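Local atomic coordinates of TRAP dicarboxylate transporter, DctP subunit (PDB entry 4OVS), a protein that binds succinate and probably delivers it, as the periplasmic solute-binding subunit, to a TRAP dicarboxylate transporter. Residues A[25-36]-A[58-69]. Sequence-based numbering, arbitrary orientation.
Sequences EYTIKVTHVVSP and KVEVIVFPNSQL
His32 CG stands between its own backbone N and carbonyl carbon (chi1 69°), which turns one ring face onto Pro65. Pro65 CA lies over that face, 3.8 Å from the ring centroid, in a CH-pi contact, while Pro65 CB closes on His32 CE1 at 3.3 Å. Val63 CG1 reaches the NE2 side of the same ring. Val34 N, lying in the ring plane, gives His32 ND1 a long, bent hydrogen bond (3.3 Å) that helps set the ring's rotation. With an alanine here, Pro65 would probably lose the ring face under its CA and Val34 N its acceptor, leaving a gap beside Val63.

Strands 26-31 and 59-64 run parallel, pairing Tyr26 with Val59 through to Thr31 with Phe64. Backbone bonds zigzag from Tyr26 N to His32 N, nearly straight where Phe64 N meets Val30 O (176°). Val30 CG2 comes within 3.6 Å of Val61 CG1, and Ile28 CD1 meets Val59 CG1; Val59 and Val61 pack on Val51 of helix 39-54, while Ile28 and Val30 meet Ile86 of strand 86-87. On the face of Thr31 and Phe64, a water joins Thr31 OG1 to Leu69 N. At the starting end, Lys58 O accepts from both Glu25 N and Tyr26 N, and a long salt bridge, Glu25 OE2 to Lys58 NZ at 3.8 Å, is supplemented by a bridging water.

Beyond the strands, the type I' turn from Pro65 to Gln68 docks on 32-36: Ser67 N donates to His32 O (2.9 Å) and Asn66 N to Val34 O (3.0 Å), the latter from above the carbonyl plane. Asn66 OD1 is hydrogen-bonded to Lys217 NZ. Strand 26-31, helix 39-54 and strand 59-64 form a beta-alpha-beta crossover, as is common in periplasmic solute-binding proteins, and the loop after its first strand carries Val34 to Lys40, Asn213 and the bound succinate.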
loop_
_atom_site.group_PDB
_atom_site.type_symbol
_atom_site.label_atom_id
_atom_site.label_comp_id
_atom_site.label_asym_id
_atom_site.label_seq_id
_atom_site.Cartn_x
_atom_site.Cartn_y
_atom_site.Cartn_z
ATOM N N GLU A 25 -20.269 16.961 19.101
ATOM C CA GLU A 25 -19.610 17.132 20.382
ATOM C C GLU A 25 -18.158 16.654 20.262
ATOM O O GLU A 25 -17.334 17.058 21.030
ATOM C CB GLU A 25 -20.324 16.313 21.448
ATOM C CG GLU A 25 -21.822 16.312 21.337
ATOM C CD GLU A 25 -22.519 17.159 22.379
ATOM O OE1 GLU A 25 -21.861 18.012 23.022
ATOM O OE2 GLU A 25 -23.739 16.960 22.554
ATOM N N TYR A 26 -17.864 15.785 19.286
ATOM C CA TYR A 26 -16.522 15.208 19.145
ATOM C C TYR A 26 -16.149 15.089 17.678
ATOM O O TYR A 26 -17.007 14.810 16.826
ATOM C CB TYR A 26 -16.460 13.804 19.758
ATOM C CG TYR A 26 -16.853 13.708 21.239
ATOM C CD1 TYR A 26 -18.178 13.512 21.628
ATOM C CD2 TYR A 26 -15.895 13.818 22.236
ATOM C CE1 TYR A 26 -18.526 13.433 22.980
ATOM C CE2 TYR A 26 -16.246 13.735 23.597
ATOM C CZ TYR A 26 -17.560 13.543 23.934
ATOM O OH TYR A 26 -17.926 13.457 25.247
ATOM N N THR A 27 -14.868 15.254 17.371
ATOM C CA THR A 27 -14.402 15.137 16.008
ATOM C C THR A 27 -13.219 14.166 15.953
ATOM O O THR A 27 -12.455 14.060 16.900
ATOM C CB THR A 27 -13.964 16.516 15.435
ATOM O OG1 THR A 27 -12.952 17.066 16.276
ATOM C CG2 THR A 27 -15.114 17.536 15.410
ATOM N N ILE A 28 -13.053 13.496 14.815
ATOM C CA ILE A 28 -11.963 12.534 14.558
ATOM C C ILE A 28 -11.306 12.881 13.201
ATOM O O ILE A 28 -12.023 13.099 12.213
ATOM C CB ILE A 28 -12.492 11.047 14.459
ATOM C CG1 ILE A 28 -13.060 10.566 15.786
ATOM C CG2 ILE A 28 -11.353 10.081 14.034
ATOM C CD1 ILE A 28 -13.638 9.151 15.749
ATOM N N LYS A 29 -9.968 12.897 13.154
ATOM C CA LYS A 29 -9.206 13.326 11.997
ATOM C C LYS A 29 -8.500 12.101 11.473
ATOM O O LYS A 29 -7.650 11.523 12.164
ATOM C CB LYS A 29 -8.183 14.410 12.387
ATOM C CG LYS A 29 -8.811 15.542 13.170
ATOM C CD LYS A 29 -7.992 16.800 13.149
ATOM C CE LYS A 29 -6.910 16.832 14.201
ATOM N NZ LYS A 29 -6.194 18.166 14.160
ATOM N N VAL A 30 -8.866 11.724 10.254
ATOM C CA VAL A 30 -8.225 10.640 9.501
ATOM C C VAL A 30 -7.264 11.232 8.473
ATOM O O VAL A 30 -7.593 12.213 7.809
ATOM C CB VAL A 30 -9.253 9.788 8.704
ATOM C CG1 VAL A 30 -8.517 8.736 7.992
ATOM C CG2 VAL A 30 -10.305 9.155 9.602
ATOM N N THR A 31 -6.086 10.632 8.324
ATOM C CA THR A 31 -5.083 11.173 7.440
ATOM C C THR A 31 -4.563 10.052 6.585
ATOM O O THR A 31 -4.272 9.013 7.096
ATOM C CB THR A 31 -3.932 11.830 8.233
ATOM O OG1 THR A 31 -2.966 12.380 7.351
ATOM C CG2 THR A 31 -3.209 10.822 9.186
ATOM N N HIS A 32 -4.502 10.278 5.273
ATOM C CA HIS A 32 -3.844 9.353 4.338
ATOM C C HIS A 32 -3.308 10.083 3.093
ATOM O O HIS A 32 -3.561 11.300 2.916
ATOM C CB HIS A 32 -4.795 8.195 3.953
ATOM C CG HIS A 32 -5.965 8.588 3.112
ATOM N ND1 HIS A 32 -5.857 8.836 1.763
ATOM C CD2 HIS A 32 -7.284 8.681 3.408
ATOM C CE1 HIS A 32 -7.052 9.113 1.271
ATOM N NE2 HIS A 32 -7.939 9.010 2.244
ATOM N N VAL A 33 -2.551 9.348 2.268
ATOM C CA VAL A 33 -1.751 9.901 1.220
ATOM C C VAL A 33 -2.264 9.647 -0.212
ATOM O O VAL A 33 -1.634 10.103 -1.185
ATOM C CB VAL A 33 -0.274 9.380 1.318
ATOM C CG1 VAL A 33 0.360 9.663 2.712
ATOM C CG2 VAL A 33 -0.207 7.899 1.029
ATOM N N VAL A 34 -3.349 8.892 -0.345
ATOM C CA VAL A 34 -3.956 8.558 -1.627
ATOM C C VAL A 34 -5.177 9.390 -2.049
ATOM O O VAL A 34 -5.694 10.238 -1.305
ATOM C CB VAL A 34 -4.397 7.031 -1.705
ATOM C CG1 VAL A 34 -3.241 6.091 -1.456
ATOM C CG2 VAL A 34 -5.570 6.732 -0.824
ATOM N N SER A 35 -5.565 9.201 -3.302
ATOM C CA SER A 35 -6.731 9.877 -3.869
ATOM C C SER A 35 -8.017 9.360 -3.264
ATOM O O SER A 35 -8.150 8.168 -3.026
ATOM C CB SER A 35 -6.799 9.561 -5.372
ATOM O OG SER A 35 -7.997 10.080 -5.882
ATOM N N PRO A 36 -9.014 10.228 -3.077
ATOM C CA PRO A 36 -10.300 9.696 -2.594
ATOM C C PRO A 36 -10.970 8.758 -3.582
ATOM O O PRO A 36 -11.896 8.032 -3.218
ATOM C CB PRO A 36 -11.177 10.947 -2.476
ATOM C CG PRO A 36 -10.212 12.115 -2.505
ATOM C CD PRO A 36 -9.003 11.691 -3.235
ATOM N N LYS A 58 -23.268 12.930 16.753
ATOM C CA LYS A 58 -22.555 13.329 17.943
ATOM C C LYS A 58 -21.062 13.381 17.627
ATOM O O LYS A 58 -20.352 14.234 18.151
ATOM C CB LYS A 58 -22.847 12.304 19.046
ATOM C CG LYS A 58 -22.864 12.823 20.443
ATOM C CD LYS A 58 -23.769 11.934 21.303
ATOM C CE LYS A 58 -24.123 12.559 22.596
ATOM N NZ LYS A 58 -25.314 13.455 22.568
ATOM N N VAL A 59 -20.608 12.442 16.795
ATOM C CA VAL A 59 -19.233 12.399 16.325
ATOM C C VAL A 59 -19.156 12.681 14.828
ATOM O O VAL A 59 -19.905 12.087 14.031
ATOM C CB VAL A 59 -18.587 11.088 16.561
ATOM C CG1 VAL A 59 -17.147 11.119 16.154
ATOM C CG2 VAL A 59 -18.707 10.680 18.026
ATOM N N GLU A 60 -18.246 13.585 14.460
ATOM C CA GLU A 60 -17.987 13.953 13.059
ATOM C C GLU A 60 -16.542 13.553 12.677
ATOM O O GLU A 60 -15.604 13.935 13.344
ATOM C CB GLU A 60 -18.246 15.439 12.779
ATOM C CG GLU A 60 -18.046 15.771 11.254
ATOM C CD GLU A 60 -18.702 17.083 10.732
ATOM O OE1 GLU A 60 -18.829 18.072 11.490
ATOM O OE2 GLU A 60 -19.089 17.096 9.528
ATOM N N VAL A 61 -16.395 12.739 11.641
ATOM C CA VAL A 61 -15.073 12.286 11.181
ATOM C C VAL A 61 -14.705 13.099 9.919
ATOM O O VAL A 61 -15.497 13.130 8.964
ATOM C CB VAL A 61 -15.081 10.829 10.854
ATOM C CG1 VAL A 61 -13.660 10.384 10.328
ATOM C CG2 VAL A 61 -15.539 9.961 12.068
ATOM N N ILE A 62 -13.565 13.778 9.941
ATOM C CA ILE A 62 -13.073 14.542 8.786
ATOM C C ILE A 62 -11.837 13.814 8.231
ATOM O O ILE A 62 -10.907 13.475 8.960
ATOM C CB ILE A 62 -12.730 15.983 9.152
ATOM C CG1 ILE A 62 -13.968 16.694 9.717
ATOM C CG2 ILE A 62 -12.132 16.775 7.908
ATOM C CD1 ILE A 62 -15.234 16.530 8.891
ATOM N N VAL A 63 -11.878 13.521 6.943
ATOM C CA VAL A 63 -10.837 12.760 6.263
ATOM C C VAL A 63 -10.006 13.717 5.381
ATOM O O VAL A 63 -10.547 14.438 4.552
ATOM C CB VAL A 63 -11.455 11.681 5.330
ATOM C CG1 VAL A 63 -10.360 10.965 4.563
ATOM C CG2 VAL A 63 -12.305 10.674 6.103
ATOM N N PHE A 64 -8.688 13.712 5.579
ATOM C CA PHE A 64 -7.767 14.451 4.790
ATOM C C PHE A 64 -6.951 13.518 3.891
ATOM O O PHE A 64 -6.003 12.875 4.340
ATOM C CB PHE A 64 -6.803 15.202 5.727
ATOM C CG PHE A 64 -7.451 16.285 6.544
ATOM C CD1 PHE A 64 -7.527 17.566 6.079
ATOM C CD2 PHE A 64 -7.958 16.015 7.813
ATOM C CE1 PHE A 64 -8.102 18.569 6.849
ATOM C CE2 PHE A 64 -8.524 17.028 8.586
ATOM C CZ PHE A 64 -8.606 18.281 8.111
ATOM N N PRO A 65 -7.307 13.433 2.606
ATOM C CA PRO A 65 -6.548 12.581 1.699
ATOM C C PRO A 65 -5.339 13.274 1.090
ATOM O O PRO A 65 -5.053 14.423 1.453
ATOM C CB PRO A 65 -7.566 12.308 0.597
ATOM C CG PRO A 65 -8.267 13.599 0.483
ATOM C CD PRO A 65 -8.410 14.101 1.922
ATOM N N ASN A 66 -4.651 12.582 0.171
ATOM C CA ASN A 66 -3.608 13.185 -0.645
ATOM C C ASN A 66 -2.550 13.943 0.195
ATOM O O ASN A 66 -2.002 14.943 -0.228
ATOM C CB ASN A 66 -4.231 14.124 -1.655
ATOM C CG ASN A 66 -4.817 13.402 -2.869
ATOM O OD1 ASN A 66 -4.218 12.453 -3.408
ATOM N ND2 ASN A 66 -6.008 13.826 -3.280
ATOM N N SER A 67 -2.276 13.470 1.406
ATOM C CA SER A 67 -1.302 14.127 2.274
ATOM C C SER A 67 -1.640 15.588 2.627
ATOM O O SER A 67 -0.744 16.388 2.869
ATOM C CB SER A 67 0.108 14.117 1.650
ATOM O OG SER A 67 0.500 12.802 1.280
ATOM N N GLN A 68 -2.921 15.947 2.662
ATOM C CA GLN A 68 -3.283 17.315 2.957
ATOM C C GLN A 68 -2.929 17.691 4.336
ATOM O O GLN A 68 -2.510 18.816 4.556
ATOM C CB GLN A 68 -4.770 17.580 2.774
ATOM C CG GLN A 68 -5.103 17.780 1.345
ATOM C CD GLN A 68 -6.564 17.993 1.101
ATOM O OE1 GLN A 68 -7.382 17.759 1.961
ATOM N NE2 GLN A 68 -6.887 18.500 -0.070
ATOM N N LEU A 69 -3.094 16.767 5.282
ATOM C CA LEU A 69 -2.716 17.070 6.664
ATOM C C LEU A 69 -1.302 16.592 6.994
ATOM O O LEU A 69 -0.498 17.354 7.513
ATOM C CB LEU A 69 -3.735 16.455 7.597
ATOM C CG LEU A 69 -3.760 17.022 8.994
ATOM C CD1 LEU A 69 -4.257 18.462 8.952
ATOM C CD2 LEU A 69 -4.606 16.103 9.902
HETATM O O HOH W 1 -24.790 14.918 24.616
HETATM O O HOH W 2 -3.356 13.968 5.072
HETATM O O HOH W 3 0.126 12.130 -1.316
HETATM O O HOH W 4 -7.211 12.962 -6.100
#